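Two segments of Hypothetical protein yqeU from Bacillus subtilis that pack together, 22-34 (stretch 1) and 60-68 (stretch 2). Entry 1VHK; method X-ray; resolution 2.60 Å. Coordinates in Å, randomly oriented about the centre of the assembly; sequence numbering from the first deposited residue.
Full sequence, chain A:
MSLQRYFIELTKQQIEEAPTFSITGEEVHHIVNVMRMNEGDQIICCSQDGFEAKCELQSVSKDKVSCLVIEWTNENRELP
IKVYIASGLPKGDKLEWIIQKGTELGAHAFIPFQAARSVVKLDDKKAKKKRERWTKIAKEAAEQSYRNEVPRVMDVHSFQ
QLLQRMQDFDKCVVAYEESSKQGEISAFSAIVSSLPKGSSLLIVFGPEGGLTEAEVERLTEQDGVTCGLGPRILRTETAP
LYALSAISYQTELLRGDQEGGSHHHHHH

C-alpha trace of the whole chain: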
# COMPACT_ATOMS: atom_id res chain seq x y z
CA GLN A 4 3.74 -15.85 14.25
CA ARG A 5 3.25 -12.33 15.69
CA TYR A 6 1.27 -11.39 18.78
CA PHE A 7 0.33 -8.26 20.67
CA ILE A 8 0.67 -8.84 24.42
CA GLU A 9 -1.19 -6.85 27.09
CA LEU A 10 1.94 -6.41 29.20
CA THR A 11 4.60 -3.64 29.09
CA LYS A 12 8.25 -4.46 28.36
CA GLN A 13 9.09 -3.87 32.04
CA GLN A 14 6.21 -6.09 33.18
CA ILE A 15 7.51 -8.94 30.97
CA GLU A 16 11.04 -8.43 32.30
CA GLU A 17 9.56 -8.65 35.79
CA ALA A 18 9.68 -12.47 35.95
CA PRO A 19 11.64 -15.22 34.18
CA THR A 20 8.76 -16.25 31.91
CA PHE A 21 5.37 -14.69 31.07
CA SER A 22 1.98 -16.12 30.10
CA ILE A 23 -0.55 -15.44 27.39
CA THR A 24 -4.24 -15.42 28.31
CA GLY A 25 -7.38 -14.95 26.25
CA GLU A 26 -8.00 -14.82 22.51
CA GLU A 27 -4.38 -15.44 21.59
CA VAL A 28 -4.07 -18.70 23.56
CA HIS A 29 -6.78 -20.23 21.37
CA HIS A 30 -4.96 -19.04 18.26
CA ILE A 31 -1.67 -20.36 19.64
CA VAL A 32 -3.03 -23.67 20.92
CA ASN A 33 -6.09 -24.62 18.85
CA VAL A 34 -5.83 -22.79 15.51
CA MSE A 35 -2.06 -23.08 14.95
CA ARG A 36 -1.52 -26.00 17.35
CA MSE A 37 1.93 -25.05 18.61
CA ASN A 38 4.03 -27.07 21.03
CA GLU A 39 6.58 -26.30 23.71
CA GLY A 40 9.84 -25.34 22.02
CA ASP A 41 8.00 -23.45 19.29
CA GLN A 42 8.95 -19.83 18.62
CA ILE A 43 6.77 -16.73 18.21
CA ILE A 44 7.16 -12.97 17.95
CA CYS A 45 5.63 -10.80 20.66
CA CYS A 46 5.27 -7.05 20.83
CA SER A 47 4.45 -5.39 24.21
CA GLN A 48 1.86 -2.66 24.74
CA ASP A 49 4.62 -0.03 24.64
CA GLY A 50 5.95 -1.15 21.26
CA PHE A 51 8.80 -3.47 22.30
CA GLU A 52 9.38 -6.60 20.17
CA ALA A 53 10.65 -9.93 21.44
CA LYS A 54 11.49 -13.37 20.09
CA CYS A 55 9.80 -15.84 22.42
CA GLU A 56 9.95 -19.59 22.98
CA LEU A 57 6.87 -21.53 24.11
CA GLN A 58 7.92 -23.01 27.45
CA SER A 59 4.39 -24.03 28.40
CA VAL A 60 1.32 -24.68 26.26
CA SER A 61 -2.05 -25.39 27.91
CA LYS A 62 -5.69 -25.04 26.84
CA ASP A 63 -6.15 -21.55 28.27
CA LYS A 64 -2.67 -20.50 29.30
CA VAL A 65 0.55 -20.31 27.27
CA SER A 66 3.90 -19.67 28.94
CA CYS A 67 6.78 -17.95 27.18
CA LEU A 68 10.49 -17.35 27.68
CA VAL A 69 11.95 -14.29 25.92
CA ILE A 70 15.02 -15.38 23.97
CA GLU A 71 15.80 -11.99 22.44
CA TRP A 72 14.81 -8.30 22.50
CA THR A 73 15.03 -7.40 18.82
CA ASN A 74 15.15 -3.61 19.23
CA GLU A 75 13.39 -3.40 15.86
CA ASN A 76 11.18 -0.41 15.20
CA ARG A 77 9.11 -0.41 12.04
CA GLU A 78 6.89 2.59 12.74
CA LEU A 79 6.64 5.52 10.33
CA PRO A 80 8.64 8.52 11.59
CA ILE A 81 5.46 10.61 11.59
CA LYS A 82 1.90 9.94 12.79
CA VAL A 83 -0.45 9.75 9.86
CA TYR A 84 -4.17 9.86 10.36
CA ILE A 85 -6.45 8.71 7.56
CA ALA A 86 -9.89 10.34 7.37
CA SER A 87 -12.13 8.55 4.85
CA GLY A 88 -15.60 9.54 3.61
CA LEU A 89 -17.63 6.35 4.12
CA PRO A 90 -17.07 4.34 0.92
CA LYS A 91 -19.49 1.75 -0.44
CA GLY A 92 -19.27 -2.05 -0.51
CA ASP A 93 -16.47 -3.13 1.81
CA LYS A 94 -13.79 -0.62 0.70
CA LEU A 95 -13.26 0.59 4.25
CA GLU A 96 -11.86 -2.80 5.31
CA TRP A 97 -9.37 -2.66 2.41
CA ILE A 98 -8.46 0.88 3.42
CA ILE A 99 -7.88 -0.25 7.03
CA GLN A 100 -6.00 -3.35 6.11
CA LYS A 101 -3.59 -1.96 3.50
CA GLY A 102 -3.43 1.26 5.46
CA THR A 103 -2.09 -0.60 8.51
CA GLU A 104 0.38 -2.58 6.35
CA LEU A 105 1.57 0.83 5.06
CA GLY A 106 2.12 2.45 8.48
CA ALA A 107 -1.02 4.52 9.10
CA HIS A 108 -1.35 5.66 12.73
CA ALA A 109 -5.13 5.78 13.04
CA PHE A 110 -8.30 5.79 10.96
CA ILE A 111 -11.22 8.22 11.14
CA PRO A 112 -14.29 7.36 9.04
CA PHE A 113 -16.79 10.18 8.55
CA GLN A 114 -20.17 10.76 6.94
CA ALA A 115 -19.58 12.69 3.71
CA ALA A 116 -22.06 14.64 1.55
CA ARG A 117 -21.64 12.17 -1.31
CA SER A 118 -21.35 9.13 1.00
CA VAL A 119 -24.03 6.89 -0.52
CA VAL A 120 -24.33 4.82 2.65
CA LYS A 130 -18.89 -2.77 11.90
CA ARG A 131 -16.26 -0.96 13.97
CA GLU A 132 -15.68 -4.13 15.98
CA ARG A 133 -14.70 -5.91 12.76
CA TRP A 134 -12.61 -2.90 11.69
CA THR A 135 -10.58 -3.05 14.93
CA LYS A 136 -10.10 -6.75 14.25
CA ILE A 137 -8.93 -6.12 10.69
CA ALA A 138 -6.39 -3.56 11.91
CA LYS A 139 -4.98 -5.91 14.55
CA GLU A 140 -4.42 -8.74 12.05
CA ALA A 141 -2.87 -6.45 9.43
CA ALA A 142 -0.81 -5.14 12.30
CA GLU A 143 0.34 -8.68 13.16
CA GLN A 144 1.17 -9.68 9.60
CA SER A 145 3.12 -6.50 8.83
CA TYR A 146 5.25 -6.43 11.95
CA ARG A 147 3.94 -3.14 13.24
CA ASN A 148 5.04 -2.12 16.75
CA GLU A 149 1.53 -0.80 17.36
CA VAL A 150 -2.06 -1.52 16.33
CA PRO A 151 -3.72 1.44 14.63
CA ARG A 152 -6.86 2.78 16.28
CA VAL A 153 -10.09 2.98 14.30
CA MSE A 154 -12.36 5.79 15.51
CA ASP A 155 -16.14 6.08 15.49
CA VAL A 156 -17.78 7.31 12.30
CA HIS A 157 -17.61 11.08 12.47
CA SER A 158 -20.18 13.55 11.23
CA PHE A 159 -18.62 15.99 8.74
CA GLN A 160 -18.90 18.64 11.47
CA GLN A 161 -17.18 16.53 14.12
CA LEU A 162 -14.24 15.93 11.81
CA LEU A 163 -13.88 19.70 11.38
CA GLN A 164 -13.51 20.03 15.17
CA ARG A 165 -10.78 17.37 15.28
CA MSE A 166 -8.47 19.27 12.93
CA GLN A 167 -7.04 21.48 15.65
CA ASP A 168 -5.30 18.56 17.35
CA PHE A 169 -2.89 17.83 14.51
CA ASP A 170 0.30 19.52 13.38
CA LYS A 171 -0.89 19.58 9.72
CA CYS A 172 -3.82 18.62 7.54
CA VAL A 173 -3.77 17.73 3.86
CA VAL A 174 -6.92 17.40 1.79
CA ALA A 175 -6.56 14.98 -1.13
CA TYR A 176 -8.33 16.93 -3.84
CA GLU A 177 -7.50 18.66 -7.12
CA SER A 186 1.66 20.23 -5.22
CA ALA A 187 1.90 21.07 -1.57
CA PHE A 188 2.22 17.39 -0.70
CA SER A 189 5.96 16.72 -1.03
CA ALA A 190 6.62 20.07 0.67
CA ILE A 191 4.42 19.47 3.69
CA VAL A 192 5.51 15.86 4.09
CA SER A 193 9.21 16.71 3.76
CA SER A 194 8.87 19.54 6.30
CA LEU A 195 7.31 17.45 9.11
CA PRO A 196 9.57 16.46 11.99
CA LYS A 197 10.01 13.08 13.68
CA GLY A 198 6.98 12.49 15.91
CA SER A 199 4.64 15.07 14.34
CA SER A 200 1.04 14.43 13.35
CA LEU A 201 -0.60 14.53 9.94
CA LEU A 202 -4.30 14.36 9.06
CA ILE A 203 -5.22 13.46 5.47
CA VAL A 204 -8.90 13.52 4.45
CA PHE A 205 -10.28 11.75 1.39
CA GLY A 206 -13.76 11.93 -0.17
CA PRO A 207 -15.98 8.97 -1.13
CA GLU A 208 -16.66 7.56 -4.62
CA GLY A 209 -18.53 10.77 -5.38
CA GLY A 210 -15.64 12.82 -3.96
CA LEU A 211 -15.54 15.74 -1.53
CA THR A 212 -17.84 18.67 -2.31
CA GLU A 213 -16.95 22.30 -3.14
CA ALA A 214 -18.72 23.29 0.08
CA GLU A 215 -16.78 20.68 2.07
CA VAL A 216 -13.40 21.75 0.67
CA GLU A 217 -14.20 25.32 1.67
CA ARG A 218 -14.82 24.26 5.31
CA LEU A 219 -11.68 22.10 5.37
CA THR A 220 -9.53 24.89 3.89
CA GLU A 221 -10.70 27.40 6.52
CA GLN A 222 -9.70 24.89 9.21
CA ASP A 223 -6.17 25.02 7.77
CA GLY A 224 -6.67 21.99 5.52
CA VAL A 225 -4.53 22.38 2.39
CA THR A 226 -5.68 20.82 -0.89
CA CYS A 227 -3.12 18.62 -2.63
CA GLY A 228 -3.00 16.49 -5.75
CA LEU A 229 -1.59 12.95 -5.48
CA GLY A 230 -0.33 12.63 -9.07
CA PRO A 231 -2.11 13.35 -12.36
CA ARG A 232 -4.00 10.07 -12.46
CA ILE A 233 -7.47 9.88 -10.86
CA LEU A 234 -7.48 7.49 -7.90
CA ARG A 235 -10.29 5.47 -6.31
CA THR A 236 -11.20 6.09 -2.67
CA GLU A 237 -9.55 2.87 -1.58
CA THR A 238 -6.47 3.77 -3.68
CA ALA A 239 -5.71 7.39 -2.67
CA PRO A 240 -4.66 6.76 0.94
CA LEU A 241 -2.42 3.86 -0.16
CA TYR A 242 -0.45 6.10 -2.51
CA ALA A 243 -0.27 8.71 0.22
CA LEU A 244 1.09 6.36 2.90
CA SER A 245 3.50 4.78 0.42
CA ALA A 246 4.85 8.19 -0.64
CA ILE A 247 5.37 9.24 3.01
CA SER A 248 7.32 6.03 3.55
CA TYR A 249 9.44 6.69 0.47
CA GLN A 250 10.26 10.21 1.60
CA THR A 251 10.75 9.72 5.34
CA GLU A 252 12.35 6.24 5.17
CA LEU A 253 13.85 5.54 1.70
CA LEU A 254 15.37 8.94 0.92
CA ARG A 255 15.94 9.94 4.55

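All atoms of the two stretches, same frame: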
# COMPACT_ATOMS: atom_id res chain seq x y z
N SER A 22 3.03 -15.30 30.68
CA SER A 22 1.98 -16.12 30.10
C SER A 22 0.93 -15.33 29.34
O SER A 22 0.57 -14.21 29.65
CB SER A 22 1.32 -17.00 31.16
OG SER A 22 1.10 -16.25 32.33
N ILE A 23 0.43 -15.98 28.29
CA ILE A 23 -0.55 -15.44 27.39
C ILE A 23 -1.94 -15.97 27.71
O ILE A 23 -2.19 -17.18 27.69
CB ILE A 23 -0.20 -15.82 25.92
CG1 ILE A 23 1.25 -15.43 25.63
CG2 ILE A 23 -1.16 -15.15 24.96
CD1 ILE A 23 1.72 -15.69 24.22
N THR A 24 -2.86 -15.04 28.02
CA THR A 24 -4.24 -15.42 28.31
C THR A 24 -5.22 -14.73 27.37
O THR A 24 -4.92 -13.74 26.71
CB THR A 24 -4.65 -15.17 29.77
OG1 THR A 24 -4.35 -13.82 30.13
CG2 THR A 24 -3.95 -16.11 30.73
N GLY A 25 -6.32 -15.45 27.07
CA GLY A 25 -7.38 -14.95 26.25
C GLY A 25 -7.48 -15.48 24.83
O GLY A 25 -7.35 -16.68 24.57
N GLU A 26 -7.83 -14.58 23.92
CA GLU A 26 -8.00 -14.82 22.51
C GLU A 26 -6.81 -15.57 21.90
O GLU A 26 -6.98 -16.61 21.28
CB GLU A 26 -8.09 -13.47 21.75
CG GLU A 26 -9.41 -13.15 21.10
CD GLU A 26 -9.42 -11.76 20.47
OE1 GLU A 26 -10.47 -11.08 20.54
OE2 GLU A 26 -8.37 -11.35 19.94
N GLU A 27 -5.64 -14.98 22.07
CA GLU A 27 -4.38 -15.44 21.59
C GLU A 27 -4.03 -16.87 21.98
O GLU A 27 -3.42 -17.57 21.17
CB GLU A 27 -3.26 -14.50 22.06
CG GLU A 27 -3.02 -13.31 21.17
CD GLU A 27 -3.91 -12.12 21.45
OE1 GLU A 27 -4.34 -11.46 20.48
OE2 GLU A 27 -4.18 -11.82 22.64
N VAL A 28 -4.38 -17.31 23.19
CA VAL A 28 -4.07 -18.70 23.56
C VAL A 28 -4.74 -19.63 22.55
O VAL A 28 -4.06 -20.43 21.92
CB VAL A 28 -4.35 -19.10 24.99
CG1 VAL A 28 -4.52 -17.91 25.93
CG2 VAL A 28 -5.52 -20.05 25.13
N HIS A 29 -6.03 -19.44 22.32
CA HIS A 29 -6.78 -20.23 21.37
C HIS A 29 -6.12 -20.26 20.00
O HIS A 29 -6.12 -21.29 19.31
CB HIS A 29 -8.23 -19.73 21.22
CG HIS A 29 -8.92 -20.39 20.05
ND1 HIS A 29 -9.32 -21.71 20.09
CD2 HIS A 29 -9.22 -19.94 18.81
CE1 HIS A 29 -9.89 -22.03 18.93
NE2 HIS A 29 -9.82 -20.99 18.14
N HIS A 30 -5.65 -19.10 19.53
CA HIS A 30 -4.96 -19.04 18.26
C HIS A 30 -3.64 -19.81 18.35
O HIS A 30 -3.30 -20.57 17.45
CB HIS A 30 -4.71 -17.60 17.83
CG HIS A 30 -4.14 -17.49 16.45
ND1 HIS A 30 -2.78 -17.38 16.21
CD2 HIS A 30 -4.73 -17.50 15.23
CE1 HIS A 30 -2.56 -17.31 14.92
NE2 HIS A 30 -3.72 -17.38 14.30
N ILE A 31 -2.92 -19.63 19.47
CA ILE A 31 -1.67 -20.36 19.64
C ILE A 31 -1.93 -21.87 19.72
O ILE A 31 -1.44 -22.63 18.88
CB ILE A 31 -0.89 -19.91 20.88
CG1 ILE A 31 -0.48 -18.43 20.75
CG2 ILE A 31 0.36 -20.77 21.07
CD1 ILE A 31 -0.21 -17.76 22.07
N VAL A 32 -2.74 -22.28 20.67
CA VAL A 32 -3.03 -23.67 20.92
C VAL A 32 -3.92 -24.38 19.92
O VAL A 32 -3.49 -25.40 19.35
CB VAL A 32 -3.62 -23.89 22.34
CG1 VAL A 32 -3.72 -25.37 22.64
CG2 VAL A 32 -2.75 -23.18 23.37
N ASN A 33 -5.16 -23.94 19.73
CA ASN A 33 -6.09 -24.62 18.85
C ASN A 33 -5.88 -24.37 17.37
O ASN A 33 -5.63 -25.31 16.60
CB ASN A 33 -7.54 -24.31 19.24
CG ASN A 33 -7.89 -24.84 20.61
OD1 ASN A 33 -7.63 -26.01 20.91
ND2 ASN A 33 -8.49 -24.00 21.45
N VAL A 34 -5.97 -23.13 16.92
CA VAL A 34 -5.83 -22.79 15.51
C VAL A 34 -4.49 -23.17 14.90
O VAL A 34 -4.46 -23.83 13.85
CB VAL A 34 -6.09 -21.29 15.25
CG1 VAL A 34 -5.85 -20.95 13.79
CG2 VAL A 34 -7.50 -20.91 15.67
N VAL A 60 2.49 -24.81 27.11
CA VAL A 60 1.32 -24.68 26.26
C VAL A 60 0.14 -25.49 26.80
O VAL A 60 0.10 -26.71 26.74
CB VAL A 60 1.57 -25.01 24.79
CG1 VAL A 60 2.44 -23.96 24.12
CG2 VAL A 60 2.19 -26.39 24.62
N SER A 61 -0.84 -24.78 27.35
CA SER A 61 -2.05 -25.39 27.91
C SER A 61 -3.26 -25.10 27.06
O SER A 61 -3.14 -24.79 25.87
CB SER A 61 -2.22 -24.94 29.36
OG SER A 61 -3.49 -24.39 29.64
N LYS A 62 -4.46 -25.25 27.61
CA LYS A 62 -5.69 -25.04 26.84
C LYS A 62 -6.24 -23.64 27.04
O LYS A 62 -7.16 -23.19 26.34
CB LYS A 62 -6.73 -26.09 27.24
CG LYS A 62 -7.99 -26.12 26.41
CD LYS A 62 -7.69 -26.15 24.91
CE LYS A 62 -6.97 -27.43 24.51
NZ LYS A 62 -6.23 -27.28 23.23
N ASP A 63 -5.66 -22.90 27.99
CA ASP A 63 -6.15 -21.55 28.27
C ASP A 63 -5.02 -20.65 28.73
O ASP A 63 -5.21 -19.47 29.02
CB ASP A 63 -7.25 -21.63 29.33
CG ASP A 63 -6.80 -22.33 30.60
OD1 ASP A 63 -7.64 -22.44 31.52
OD2 ASP A 63 -5.63 -22.77 30.67
N LYS A 64 -3.85 -21.24 28.87
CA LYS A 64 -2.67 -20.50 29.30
C LYS A 64 -1.46 -20.94 28.48
O LYS A 64 -1.34 -22.12 28.14
CB LYS A 64 -2.40 -20.68 30.79
CG LYS A 64 -2.98 -19.58 31.67
CD LYS A 64 -4.37 -19.93 32.17
CE LYS A 64 -5.11 -18.70 32.67
NZ LYS A 64 -4.25 -17.84 33.54
N VAL A 65 -0.65 -19.99 28.05
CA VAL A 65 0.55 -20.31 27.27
C VAL A 65 1.73 -19.56 27.89
O VAL A 65 1.67 -18.35 28.07
CB VAL A 65 0.39 -19.96 25.79
CG1 VAL A 65 1.73 -19.67 25.13
CG2 VAL A 65 -0.31 -21.08 25.02
N SER A 66 2.76 -20.30 28.29
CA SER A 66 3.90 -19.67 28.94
C SER A 66 5.05 -19.47 27.97
O SER A 66 5.31 -20.36 27.16
CB SER A 66 4.34 -20.46 30.17
OG SER A 66 3.31 -20.46 31.15
N CYS A 67 5.70 -18.31 28.05
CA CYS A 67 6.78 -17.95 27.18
C CYS A 67 8.03 -17.44 27.89
O CYS A 67 7.97 -16.74 28.88
CB CYS A 67 6.35 -16.85 26.17
SG CYS A 67 4.77 -17.10 25.37
N LEU A 68 9.15 -17.75 27.28
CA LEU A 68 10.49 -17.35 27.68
C LEU A 68 11.02 -16.40 26.60
O LEU A 68 10.92 -16.78 25.44
CB LEU A 68 11.36 -18.62 27.68
CG LEU A 68 12.86 -18.43 27.53
CD1 LEU A 68 13.46 -17.71 28.73
CD2 LEU A 68 13.54 -19.76 27.28

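Stretch 2 meets two elements of stretch 1: a strand that pairs with it edge to edge, and a helix, entered through G25, whose axis crosses the 64-68 strand at 81°. V60 stands back from the contact. S61 turns its side chain away, where OG accepts hydrogen bonds from D63 N (3.1 Å) and K64 N (3.3 Å); its carbonyl O lies 3.0 Å from V32 CG2, a tight fit against the helix. K62 also starts away, yet its chain folds back until NZ donates to N33 OD1 at 3.0 Å. The same asparagine uses ND2 to reach H29 ND1 at 2.8 Å, an arrangement that holds its amide while OD1 serves the lysine. D63 contributes backbone, its O 3.5 Å from V28 CG1. The methyl T24 CG2 lies close to the ammonium of K64, 3.3 Å from K64 NZ, a packing contact.

V65 is the hub. Its backbone pairs antiparallel with I23, I23 N to V65 O at 2.7 Å and V65 N to I23 O at 3.2 Å, while its side chain fills the space beneath the helix: CG2 lies 3.6 Å from V32 CG2 and 4.0 Å from I31 CG2, and CG1 4.1 Å from I23 CD1. S66 faces S22 on the other side of the sheet. C67 SG closes the apolar patch, 3.6 Å from I23 CD1.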